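Local coordinates for zonadhesin (Komagataella phaffii, PDB 5FX8), which is a putative adhesion protein of the yeast cell surface, possibly mediating cell-cell contacts, and is represented by its N-terminal part, at residues T8-E12 against R13-S17; F131-D135 against Q136-P140. One frame throughout, in Å; residues are numbered along the deposited sequence.

Both contacts are local turns, and interaction 1 and the first strand of interaction 2 belong to the first cohesin-like domain. Interaction 1 leaves the end of strand 4-11 and is mostly a surface contact, with S11 the only buried residue among those that touch; backbone bonds and one hydroxyl hold it together. Interaction 2 is the tip of the hairpin of strands 126-132 and 137-144, where F131 and Y138 are buried while the turn itself is exposed, so apolar packing joins its backbone ladder. Their centres lie about 19 Å apart, yet they meet where V9 CG2 packs 3.7 Å from P140 CG and 3.8 Å from F131 CE1, joining strand 4-11 to the hairpin.

Interaction 1: T8-E12 against R13-S17; sequences TVVSE and RTDAS
R13 turns back on S11 as the chain leaves its strand, and the two residues meet through the serine hydroxyl. S11 OG lies anti to its own backbone N (chi1 168°), which places it beside the carbonyl carbon, facing the backbone N-H groups of R13 and T14, where it receives a weak bond from R13 N at 3.1 Å. OG in turn donates to D23 OD2, the same oxygen that forms a salt bridge with R13 NE, so hydroxyl and guanidinium converge on one anion. T14 N adds a second weak bond to S11 OG at 3.4 Å, nearly straight at 167°. The methyl CG2 of T14 covers one face of the R13 guanidinium near its rim, while OG1 stands 3.4 Å from S11 CB, weakly accepts from A16 N and is bonded to T18 O. D15 N then donates to S11 O (2.6 Å). D15 has a left-handed backbone after three right-handed residues, E12 to T14, a sequence of conformations familiar from four-residue hairpin loops, although strand 18-19, which follows, pairs with strand 137-144 rather than with 4-11. At A16 the return is completed: S11 N donates to A16 O at 3.1 Å, and the same carbonyl oxygen lies 3.5 Å from V10 CB. S11 is thus gripped through its N, O and OG. Beyond the turn, S17 shares a backbone bond with D143 of strand 137-144. Strand 4-11 pairs with strand 25-31, V9 reaches F129 and F131 of strand 126-132, and E12 and R13 touch Y304 and E301 of strand 294-304, with E12 also salt-bridged to R308.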
loop_
_atom_site.group_PDB
_atom_site.type_symbol
_atom_site.label_atom_id
_atom_site.label_comp_id
_atom_site.label_asym_id
_atom_site.label_seq_id
_atom_site.Cartn_x
_atom_site.Cartn_y
_atom_site.Cartn_z
ATOM N N THR C 8 -14.215 28.479 -63.791
ATOM C CA THR C 8 -13.693 28.391 -62.439
ATOM C C THR C 8 -13.903 26.995 -61.878
ATOM O O THR C 8 -14.801 26.267 -62.298
ATOM C CB THR C 8 -14.347 29.423 -61.523
ATOM O OG1 THR C 8 -15.746 29.149 -61.391
ATOM C CG2 THR C 8 -14.164 30.794 -62.106
ATOM N N VAL C 9 -13.042 26.617 -60.943
ATOM C CA VAL C 9 -13.128 25.336 -60.267
ATOM C C VAL C 9 -12.912 25.568 -58.785
ATOM O O VAL C 9 -11.903 26.153 -58.384
ATOM C CB VAL C 9 -12.101 24.335 -60.791
ATOM C CG1 VAL C 9 -12.288 23.051 -60.062
ATOM C CG2 VAL C 9 -12.274 24.135 -62.262
ATOM N N VAL C 10 -13.859 25.133 -57.975
ATOM C CA VAL C 10 -13.735 25.185 -56.529
ATOM C C VAL C 10 -14.257 23.871 -55.978
ATOM O O VAL C 10 -14.826 23.050 -56.700
ATOM C CB VAL C 10 -14.497 26.361 -55.895
ATOM C CG1 VAL C 10 -14.071 27.652 -56.520
ATOM C CG2 VAL C 10 -15.972 26.171 -56.048
ATOM N N SER C 11 -14.050 23.684 -54.685
ATOM C CA SER C 11 -14.525 22.505 -53.983
ATOM C C SER C 11 -15.947 22.757 -53.517
ATOM O O SER C 11 -16.229 23.803 -52.933
ATOM C CB SER C 11 -13.625 22.195 -52.790
ATOM O OG SER C 11 -14.215 21.234 -51.942
ATOM N N GLU C 12 -16.840 21.805 -53.783
ATOM C CA GLU C 12 -18.196 21.932 -53.262
ATOM C C GLU C 12 -18.195 21.923 -51.738
ATOM O O GLU C 12 -19.030 22.582 -51.109
ATOM C CB GLU C 12 -19.084 20.822 -53.831
ATOM C CG GLU C 12 -20.523 20.850 -53.366
ATOM C CD GLU C 12 -21.507 20.073 -54.270
ATOM O OE1 GLU C 12 -21.280 18.891 -54.602
ATOM O OE2 GLU C 12 -22.526 20.671 -54.654
ATOM N N ARG C 13 -17.230 21.228 -51.136
ATOM C CA ARG C 13 -17.137 21.144 -49.682
ATOM C C ARG C 13 -16.752 22.483 -49.068
ATOM O O ARG C 13 -17.447 22.994 -48.188
ATOM C CB ARG C 13 -16.128 20.062 -49.312
ATOM C CG ARG C 13 -15.889 19.878 -47.854
ATOM C CD ARG C 13 -14.920 18.736 -47.619
ATOM N NE ARG C 13 -13.579 18.999 -48.138
ATOM C CZ ARG C 13 -12.642 19.698 -47.498
ATOM N NH1 ARG C 13 -12.894 20.237 -46.314
ATOM N NH2 ARG C 13 -11.449 19.885 -48.055
ATOM N N THR C 14 -15.658 23.079 -49.527
ATOM C CA THR C 14 -15.175 24.318 -48.935
ATOM C C THR C 14 -15.699 25.566 -49.621
ATOM O O THR C 14 -15.690 26.633 -48.997
ATOM C CB THR C 14 -13.658 24.357 -48.973
ATOM O OG1 THR C 14 -13.242 24.482 -50.336
ATOM C CG2 THR C 14 -13.091 23.082 -48.398
ATOM N N ASP C 15 -16.143 25.462 -50.881
ATOM C CA ASP C 15 -16.519 26.617 -51.705
ATOM C C ASP C 15 -15.309 27.514 -51.972
ATOM O O ASP C 15 -15.422 28.733 -52.088
ATOM C CB ASP C 15 -17.673 27.406 -51.063
ATOM C CG ASP C 15 -18.457 28.277 -52.063
ATOM O OD1 ASP C 15 -17.988 28.525 -53.193
ATOM O OD2 ASP C 15 -19.556 28.744 -51.700
ATOM N N ALA C 16 -14.133 26.924 -52.066
ATOM C CA ALA C 16 -12.932 27.711 -52.251
ATOM C C ALA C 16 -11.897 26.835 -52.933
ATOM O O ALA C 16 -12.186 25.706 -53.340
ATOM C CB ALA C 16 -12.429 28.265 -50.918
ATOM N N SER C 17 -10.677 27.351 -53.035
ATOM C CA SER C 17 -9.618 26.685 -53.772
ATOM C C SER C 17 -9.023 25.493 -53.039
ATOM O O SER C 17 -8.270 24.737 -53.654
ATOM C CB SER C 17 -8.515 27.688 -54.089
ATOM O OG SER C 17 -8.059 28.338 -52.908
#

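Interaction 2: F131-D135 against Q136-P140; sequences FETSD and QTYSP
The tip of the beta hairpin formed by strands 126-132 and 137-144 is held by an antiparallel ladder and a short turn. F131 and Y138 make a hydrogen-bonded pair, F131 N to Y138 O and Y138 N to F131 O both at 2.8 Å, and E132 with T137 form the next, non-hydrogen-bonded pair, their side chains side by side on the face opposite F131 and Y138. F131 O also takes a CA-H contact from T137. At the turn Q136 O accepts twice from T133: from N at 3.0 Å, almost head-on, and from OG1 at 2.8 Å, tilted 25° out of the carbonyl plane. The hydroxyl gets there because OG1 sits between the threonine's backbone N and carbonyl carbon (chi1 68°), which turns CG2 to the edge of the Y138 ring, 4.0 Å from CE1. Q136 NE2 lies above one face of that ring, offset toward its rim. On the same side of the ladder as Y138, the edge of the F131 ring meets P140, with CE1 3.8 Å from CG, P140 CD in the ring plane and the two side chains crossing at about a right angle. D135 OD1 accepts from A1 N. With two donors on one carbonyl, the turn is fixed by polar groups at its exposed end, whereas F131, Y138 and P140 pack their apolar groups on I7 and V9 of strand 4-11.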
loop_
_atom_site.group_PDB
_atom_site.type_symbol
_atom_site.label_atom_id
_atom_site.label_comp_id
_atom_site.label_asym_id
_atom_site.label_seq_id
_atom_site.Cartn_x
_atom_site.Cartn_y
_atom_site.Cartn_z
ATOM N N PHE C 131 -8.687 23.942 -69.338
ATOM C CA PHE C 131 -9.830 23.876 -70.247
ATOM C C PHE C 131 -9.473 24.602 -71.547
ATOM O O PHE C 131 -9.098 25.779 -71.528
ATOM C CB PHE C 131 -11.076 24.488 -69.605
ATOM C CG PHE C 131 -11.471 23.832 -68.314
ATOM C CD1 PHE C 131 -10.957 24.280 -67.112
ATOM C CD2 PHE C 131 -12.337 22.760 -68.302
ATOM C CE1 PHE C 131 -11.290 23.684 -65.943
ATOM C CE2 PHE C 131 -12.677 22.162 -67.127
ATOM C CZ PHE C 131 -12.145 22.623 -65.944
ATOM N N GLU C 132 -9.573 23.898 -72.669
ATOM C CA GLU C 132 -9.253 24.461 -73.974
ATOM C C GLU C 132 -10.528 24.820 -74.724
ATOM O O GLU C 132 -11.424 23.985 -74.881
ATOM C CB GLU C 132 -8.400 23.492 -74.787
ATOM C CG GLU C 132 -7.000 23.345 -74.222
ATOM C CD GLU C 132 -5.959 23.020 -75.269
ATOM O OE1 GLU C 132 -6.302 23.001 -76.471
ATOM O OE2 GLU C 132 -4.792 22.778 -74.889
ATOM N N THR C 133 -10.623 26.077 -75.144
ATOM C CA THR C 133 -11.617 26.456 -76.133
ATOM C C THR C 133 -10.930 26.627 -77.477
ATOM O O THR C 133 -9.920 25.970 -77.754
ATOM C CB THR C 133 -12.334 27.737 -75.742
ATOM O OG1 THR C 133 -11.418 28.828 -75.808
ATOM C CG2 THR C 133 -12.877 27.619 -74.339
ATOM N N SER C 134 -11.461 27.508 -78.316
ATOM C CA SER C 134 -10.886 27.683 -79.643
ATOM C C SER C 134 -9.896 28.826 -79.666
ATOM O O SER C 134 -8.874 28.751 -80.350
ATOM C CB SER C 134 -11.988 27.907 -80.680
ATOM O OG SER C 134 -12.902 28.904 -80.268
ATOM N N ASP C 135 -10.149 29.872 -78.898
ATOM C CA ASP C 135 -9.273 31.024 -78.918
ATOM C C ASP C 135 -8.556 31.252 -77.599
ATOM O O ASP C 135 -7.856 32.258 -77.466
ATOM C CB ASP C 135 -10.067 32.275 -79.296
ATOM C CG ASP C 135 -10.985 32.719 -78.200
ATOM O OD1 ASP C 135 -11.444 31.847 -77.449
ATOM O OD2 ASP C 135 -11.245 33.934 -78.070
ATOM N N GLN C 136 -8.701 30.363 -76.627
ATOM C CA GLN C 136 -8.173 30.665 -75.309
ATOM C C GLN C 136 -8.134 29.395 -74.491
ATOM O O GLN C 136 -8.899 28.462 -74.737
ATOM C CB GLN C 136 -9.014 31.717 -74.591
ATOM C CG GLN C 136 -8.341 32.295 -73.388
ATOM C CD GLN C 136 -9.187 33.340 -72.727
ATOM O OE1 GLN C 136 -10.087 33.900 -73.347
ATOM N NE2 GLN C 136 -8.919 33.605 -71.454
ATOM N N THR C 137 -7.208 29.362 -73.540
ATOM C CA THR C 137 -7.119 28.299 -72.554
ATOM C C THR C 137 -7.382 28.893 -71.180
ATOM O O THR C 137 -6.827 29.939 -70.837
ATOM C CB THR C 137 -5.761 27.605 -72.579
ATOM O OG1 THR C 137 -5.668 26.745 -73.717
ATOM C CG2 THR C 137 -5.641 26.755 -71.388
ATOM N N TYR C 138 -8.255 28.248 -70.418
ATOM C CA TYR C 138 -8.560 28.656 -69.058
ATOM C C TYR C 138 -7.909 27.678 -68.091
ATOM O O TYR C 138 -8.072 26.464 -68.229
ATOM C CB TYR C 138 -10.062 28.696 -68.826
ATOM C CG TYR C 138 -10.800 29.727 -69.600
ATOM C CD1 TYR C 138 -11.276 29.459 -70.870
ATOM C CD2 TYR C 138 -11.056 30.968 -69.053
ATOM C CE1 TYR C 138 -11.974 30.402 -71.573
ATOM C CE2 TYR C 138 -11.750 31.911 -69.741
ATOM C CZ TYR C 138 -12.209 31.629 -70.995
ATOM O OH TYR C 138 -12.904 32.587 -71.685
ATOM N N SER C 139 -7.190 28.205 -67.105
ATOM C CA SER C 139 -6.413 27.380 -66.180
ATOM C C SER C 139 -6.656 27.763 -64.730
ATOM O O SER C 139 -5.742 28.236 -64.048
ATOM C CB SER C 139 -4.928 27.480 -66.496
ATOM O OG SER C 139 -4.686 26.879 -67.735
ATOM N N PRO C 140 -7.860 27.528 -64.214
ATOM C CA PRO C 140 -8.087 27.713 -62.779
ATOM C C PRO C 140 -7.234 26.764 -61.960
ATOM O O PRO C 140 -6.812 25.699 -62.414
ATOM C CB PRO C 140 -9.570 27.393 -62.611
ATOM C CG PRO C 140 -9.859 26.469 -63.729
ATOM C CD PRO C 140 -9.047 26.969 -64.880
#